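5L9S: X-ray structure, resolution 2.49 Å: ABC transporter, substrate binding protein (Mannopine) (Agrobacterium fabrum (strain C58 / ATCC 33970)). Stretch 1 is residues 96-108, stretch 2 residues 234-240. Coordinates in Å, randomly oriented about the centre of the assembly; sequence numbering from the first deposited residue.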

ATOM      1  N   ALA A  96      12.824   1.309  -5.258  1.00 61.19           N
ATOM      2  CA  ALA A  96      12.666   0.172  -6.179  1.00 61.45           C
ATOM      3  C   ALA A  96      11.220  -0.094  -6.647  1.00 64.14           C
ATOM      4  O   ALA A  96      10.261   0.099  -5.884  1.00 62.96           O
ATOM      5  N   ASP A  97      11.080  -0.503  -7.927  1.00 60.10           N
ATOM      6  CA  ASP A  97       9.814  -0.859  -8.580  1.00 59.14           C
ATOM      7  C   ASP A  97       8.819   0.312  -8.678  1.00 60.05           C
ATOM      8  O   ASP A  97       7.612   0.093  -8.739  1.00 56.99           O
ATOM      9  N   SER A  98       9.334   1.549  -8.686  1.00 56.86           N
ATOM     10  CA  SER A  98       8.527   2.758  -8.840  1.00 55.16           C
ATOM     11  C   SER A  98       7.877   2.892 -10.213  1.00 59.41           C
ATOM     12  O   SER A  98       6.948   3.683 -10.367  1.00 57.04           O
ATOM     13  N   CYS A  99       8.353   2.138 -11.206  1.00 59.30           N
ATOM     14  CA  CYS A  99       7.815   2.183 -12.564  1.00 61.66           C
ATOM     15  C   CYS A  99       7.901   0.784 -13.176  1.00 66.68           C
ATOM     16  O   CYS A  99       8.989   0.325 -13.551  1.00 70.63           O
ATOM     17  N   THR A 100       6.751   0.099 -13.245  1.00 58.69           N
ATOM     18  CA  THR A 100       6.664  -1.250 -13.795  1.00 58.22           C
ATOM     19  C   THR A 100       5.740  -1.317 -15.011  1.00 64.05           C
ATOM     20  O   THR A 100       5.214  -0.293 -15.458  1.00 65.49           O
ATOM     21  N   ARG A 101       5.530  -2.534 -15.534  1.00 60.00           N
ATOM     22  CA  ARG A 101       4.661  -2.830 -16.667  1.00 61.26           C
ATOM     23  C   ARG A 101       3.239  -2.278 -16.458  1.00 64.62           C
ATOM     24  O   ARG A 101       2.677  -1.652 -17.351  1.00 65.78           O
ATOM     25  N   GLY A 102       2.693  -2.518 -15.274  1.00 59.86           N
ATOM     26  CA  GLY A 102       1.339  -2.129 -14.912  1.00 58.38           C
ATOM     27  C   GLY A 102       1.112  -0.693 -14.507  1.00 60.98           C
ATOM     28  O   GLY A 102      -0.042  -0.261 -14.424  1.00 61.62           O
ATOM     29  N   GLY A 103       2.189   0.039 -14.230  1.00 54.80           N
ATOM     30  CA  GLY A 103       2.064   1.439 -13.848  1.00 52.40           C
ATOM     31  C   GLY A 103       3.153   2.005 -12.967  1.00 52.51           C
ATOM     32  O   GLY A 103       4.070   1.284 -12.559  1.00 49.30           O
ATOM     33  N   ALA A 104       3.047   3.326 -12.676  1.00 47.94           N
ATOM     34  CA  ALA A 104       3.995   4.070 -11.861  1.00 45.37           C
ATOM     35  C   ALA A 104       3.512   4.091 -10.434  1.00 47.81           C
ATOM     36  O   ALA A 104       2.314   4.191 -10.226  1.00 48.00           O
ATOM     37  N   LYS A 105       4.423   4.018  -9.440  1.00 41.31           N
ATOM     38  CA  LYS A 105       4.025   4.079  -8.042  1.00 37.72           C
ATOM     39  C   LYS A 105       3.574   5.502  -7.700  1.00 43.99           C
ATOM     40  O   LYS A 105       4.267   6.475  -8.008  1.00 44.49           O
ATOM     41  N   LEU A 106       2.408   5.617  -7.068  1.00 40.50           N
ATOM     42  CA  LEU A 106       1.922   6.910  -6.630  1.00 39.36           C
ATOM     43  C   LEU A 106       2.382   7.078  -5.194  1.00 43.64           C
ATOM     44  O   LEU A 106       3.158   7.989  -4.899  1.00 45.63           O
ATOM     45  N   GLN A 107       1.931   6.187  -4.303  1.00 36.67           N
ATOM     46  CA  GLN A 107       2.261   6.244  -2.879  1.00 35.41           C
ATOM     47  C   GLN A 107       2.074   4.862  -2.268  1.00 44.08           C
ATOM     48  O   GLN A 107       1.316   4.062  -2.818  1.00 44.74           O
ATOM     49  N   SER A 108       2.702   4.602  -1.107  1.00 41.33           N
ATOM     50  CA  SER A 108       2.567   3.308  -0.431  1.00 39.92           C
ATOM     51  C   SER A 108       2.150   3.460   1.034  1.00 42.16           C
ATOM     52  O   SER A 108       2.417   4.465   1.687  1.00 42.14           O
ATOM     53  N   VAL A 234       2.790  -1.522   0.865  1.00 39.14           N
ATOM     54  CA  VAL A 234       1.948  -1.818  -0.298  1.00 40.18           C
ATOM     55  C   VAL A 234       1.292  -0.531  -0.747  1.00 43.74           C
ATOM     56  O   VAL A 234       0.680   0.173   0.054  1.00 43.65           O
ATOM     57  N   GLY A 235       1.370  -0.247  -2.026  1.00 40.38           N
ATOM     58  CA  GLY A 235       0.725   0.953  -2.532  1.00 40.59           C
ATOM     59  C   GLY A 235      -0.107   0.824  -3.786  1.00 44.74           C
ATOM     60  O   GLY A 235      -0.533  -0.269  -4.182  1.00 45.59           O
ATOM     61  N   ASP A 236      -0.384   1.993  -4.369  1.00 39.75           N
ATOM     62  CA  ASP A 236      -1.180   2.192  -5.570  1.00 39.94           C
ATOM     63  C   ASP A 236      -0.303   2.554  -6.731  1.00 40.86           C
ATOM     64  O   ASP A 236       0.692   3.264  -6.560  1.00 41.50           O
ATOM     65  N   ARG A 237      -0.705   2.128  -7.911  1.00 36.14           N
ATOM     66  CA  ARG A 237      -0.033   2.438  -9.161  1.00 38.15           C
ATOM     67  C   ARG A 237      -0.922   3.310 -10.059  1.00 43.49           C
ATOM     68  O   ARG A 237      -2.143   3.195  -9.994  1.00 42.63           O
ATOM     69  N   ILE A 238      -0.306   4.205 -10.875  1.00 43.25           N
ATOM     70  CA  ILE A 238      -0.993   5.051 -11.867  1.00 44.40           C
ATOM     71  C   ILE A 238      -0.893   4.232 -13.140  1.00 49.83           C
ATOM     72  O   ILE A 238       0.215   4.013 -13.623  1.00 50.50           O
ATOM     73  N   ALA A 239      -2.020   3.725 -13.648  1.00 48.37           N
ATOM     74  CA  ALA A 239      -2.022   2.908 -14.868  1.00 50.71           C
ATOM     75  C   ALA A 239      -2.594   3.676 -16.063  1.00 58.62           C
ATOM     76  O   ALA A 239      -3.496   4.498 -15.904  1.00 57.29           O
ATOM     77  N   LEU A 240      -2.038   3.413 -17.253  1.00 60.80           N
ATOM     78  CA  LEU A 240      -2.437   4.017 -18.532  1.00 63.71           C
ATOM     79  C   LEU A 240      -3.385   3.059 -19.254  1.00 67.84           C
ATOM     80  O   LEU A 240      -3.002   1.927 -19.543  1.00 67.84           O
TER

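An arginine buried beside a β-sheet must find acceptors for its guanidinium, and backbone carbonyls can supply them. Here strands 103-108 and 234-240 run antiparallel, and Arg237 (chi1 m, chi2 t, chi3 p) extends across its neighbour to the loop before it. NE and NH2 of Arg237 both donate to Gly103 O, each at 2.8 Å; NH2 also reaches Asp97 O at 2.6 Å, while NH1 makes a weak bond to the same Asp97 O at 3.1 Å. Two carbonyls thus serve four donations, with no carboxylate of either stretch involved. Lys105 CD lies over one guanidinium face and Thr100 OG1 (chi1 p) over the opposite one. Lys105 NZ comes within 3.6 Å of Arg237 NH1, a proximity of like charges, but NZ is hydrogen-bonded elsewhere in the structure.

Four backbone hydrogen bonds join the strands: Ala104 N donates to Ile238 O (3.1 Å), Ile238 N to Ala104 O (2.7 Å), Leu106 N to Asp236 O (3.0 Å) and Asp236 N to Gln107 O (3.1 Å). The sheet face bearing Ala104 and Ile238 is apolar at this point. Ile238 (m, t) places CD1 4.1 Å from Ala104 CB and 3.8 Å from Leu106 CD1 (Leu106 t, p). Asp236 (chi1 m) uses OD2 for a partner elsewhere.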

ATOM      1  CB  ALA A  96      13.267  -1.083  -5.570  1.00 61.96           C
ATOM      2  CB  ASP A  97       9.169  -2.104  -7.915  1.00 59.95           C
ATOM      3  CG  ASP A  97      10.074  -3.328  -7.860  1.00 76.11           C
ATOM      4  OD1 ASP A  97      10.672  -3.677  -8.917  1.00 78.61           O
ATOM      5  OD2 ASP A  97      10.182  -3.945  -6.759  1.00 81.89           O
ATOM      6  CB  SER A  98       9.343   3.999  -8.517  1.00 57.86           C
ATOM      7  OG  SER A  98       9.414   4.054  -7.106  1.00 64.04           O
ATOM      8  CB  CYS A  99       8.545   3.230 -13.411  1.00 64.83           C
ATOM      9  SG  CYS A  99       7.495   4.083 -14.627  1.00 70.62           S
ATOM     10  CB  THR A 100       6.217  -2.216 -12.713  1.00 56.37           C
ATOM     11  OG1 THR A 100       4.855  -1.940 -12.388  1.00 57.50           O
ATOM     12  CG2 THR A 100       7.119  -2.188 -11.479  1.00 46.14           C
ATOM     13  CB  ARG A 101       4.618  -4.354 -16.861  1.00 62.44           C
ATOM     14  CG  ARG A 101       3.597  -4.860 -17.893  1.00 79.41           C
ATOM     15  CD  ARG A 101       3.643  -6.363 -17.998  1.00 85.08           C
ATOM     16  NE  ARG A 101       2.812  -6.895 -19.074  1.00 92.60           N
ATOM     17  CZ  ARG A 101       2.653  -8.198 -19.301  1.00106.82           C
ATOM     18  NH1 ARG A 101       3.240  -9.095 -18.513  1.00 97.35           N
ATOM     19  NH2 ARG A 101       1.883  -8.616 -20.299  1.00 86.83           N
ATOM     20  CB  ALA A 104       4.126   5.490 -12.385  1.00 46.73           C
ATOM     21  CB  LYS A 105       5.160   3.643  -7.098  1.00 36.42           C
ATOM     22  CG  LYS A 105       4.666   3.114  -5.741  1.00 39.52           C
ATOM     23  CD  LYS A 105       4.611   1.549  -5.670  1.00 43.76           C
ATOM     24  CE  LYS A 105       5.906   0.921  -5.199  1.00 46.77           C
ATOM     25  NZ  LYS A 105       6.003  -0.533  -5.513  1.00 61.75           N
ATOM     26  CB  LEU A 106       0.397   6.984  -6.735  1.00 38.73           C
ATOM     27  CG  LEU A 106      -0.200   8.310  -6.369  1.00 43.52           C
ATOM     28  CD1 LEU A 106      -0.029   9.323  -7.486  1.00 45.42           C
ATOM     29  CD2 LEU A 106      -1.648   8.158  -6.036  1.00 45.91           C
ATOM     30  CB  GLN A 107       1.394   7.295  -2.150  1.00 35.11           C
ATOM     31  CG  GLN A 107      -0.113   7.209  -2.419  1.00 45.60           C
ATOM     32  CD  GLN A 107      -0.903   6.131  -1.716  1.00 59.38           C
ATOM     33  OE1 GLN A 107      -2.069   5.920  -2.059  1.00 52.75           O
ATOM     34  NE2 GLN A 107      -0.338   5.419  -0.734  1.00 55.22           N
ATOM     35  CB  SER A 108       3.826   2.455  -0.575  1.00 43.80           C
ATOM     36  OG  SER A 108       4.092   2.050  -1.904  1.00 53.25           O
ATOM     37  CB  VAL A 234       0.880  -2.925   0.024  1.00 45.34           C
ATOM     38  CG1 VAL A 234       0.083  -3.320  -1.218  1.00 46.36           C
ATOM     39  CG2 VAL A 234       1.524  -4.167   0.638  1.00 45.48           C
ATOM     40  CB  ASP A 236      -2.231   3.312  -5.353  1.00 41.48           C
ATOM     41  CG  ASP A 236      -3.418   2.963  -4.455  1.00 57.67           C
ATOM     42  OD1 ASP A 236      -3.423   1.852  -3.862  1.00 57.31           O
ATOM     43  OD2 ASP A 236      -4.342   3.798  -4.347  1.00 67.56           O
ATOM     44  CB  ARG A 237       0.396   1.147  -9.893  1.00 38.97           C
ATOM     45  CG  ARG A 237       1.206   0.199  -9.011  1.00 49.99           C
ATOM     46  CD  ARG A 237       2.098  -0.757  -9.767  1.00 51.41           C
ATOM     47  NE  ARG A 237       3.268  -0.033 -10.222  1.00 54.54           N
ATOM     48  CZ  ARG A 237       4.495  -0.173  -9.735  1.00 61.89           C
ATOM     49  NH1 ARG A 237       4.758  -1.109  -8.830  1.00 32.47           N
ATOM     50  NH2 ARG A 237       5.477   0.587 -10.185  1.00 55.79           N
ATOM     51  CB  ILE A 238      -0.353   6.466 -12.074  1.00 47.84           C
ATOM     52  CG1 ILE A 238       0.093   7.129 -10.734  1.00 45.92           C
ATOM     53  CG2 ILE A 238      -1.288   7.390 -12.912  1.00 48.24           C
ATOM     54  CD1 ILE A 238       1.310   8.083 -10.859  1.00 47.76           C
ATOM     55  CB  ALA A 239      -2.804   1.630 -14.637  1.00 51.09           C
ATOM     56  CB  LEU A 240      -1.189   4.339 -19.394  1.00 65.81           C
ATOM     57  CG  LEU A 240      -1.402   4.877 -20.831  1.00 74.39           C
ATOM     58  CD1 LEU A 240      -2.018   6.274 -20.834  1.00 74.03           C
ATOM     59  CD2 LEU A 240      -0.086   4.919 -21.575  1.00 79.32           C
TER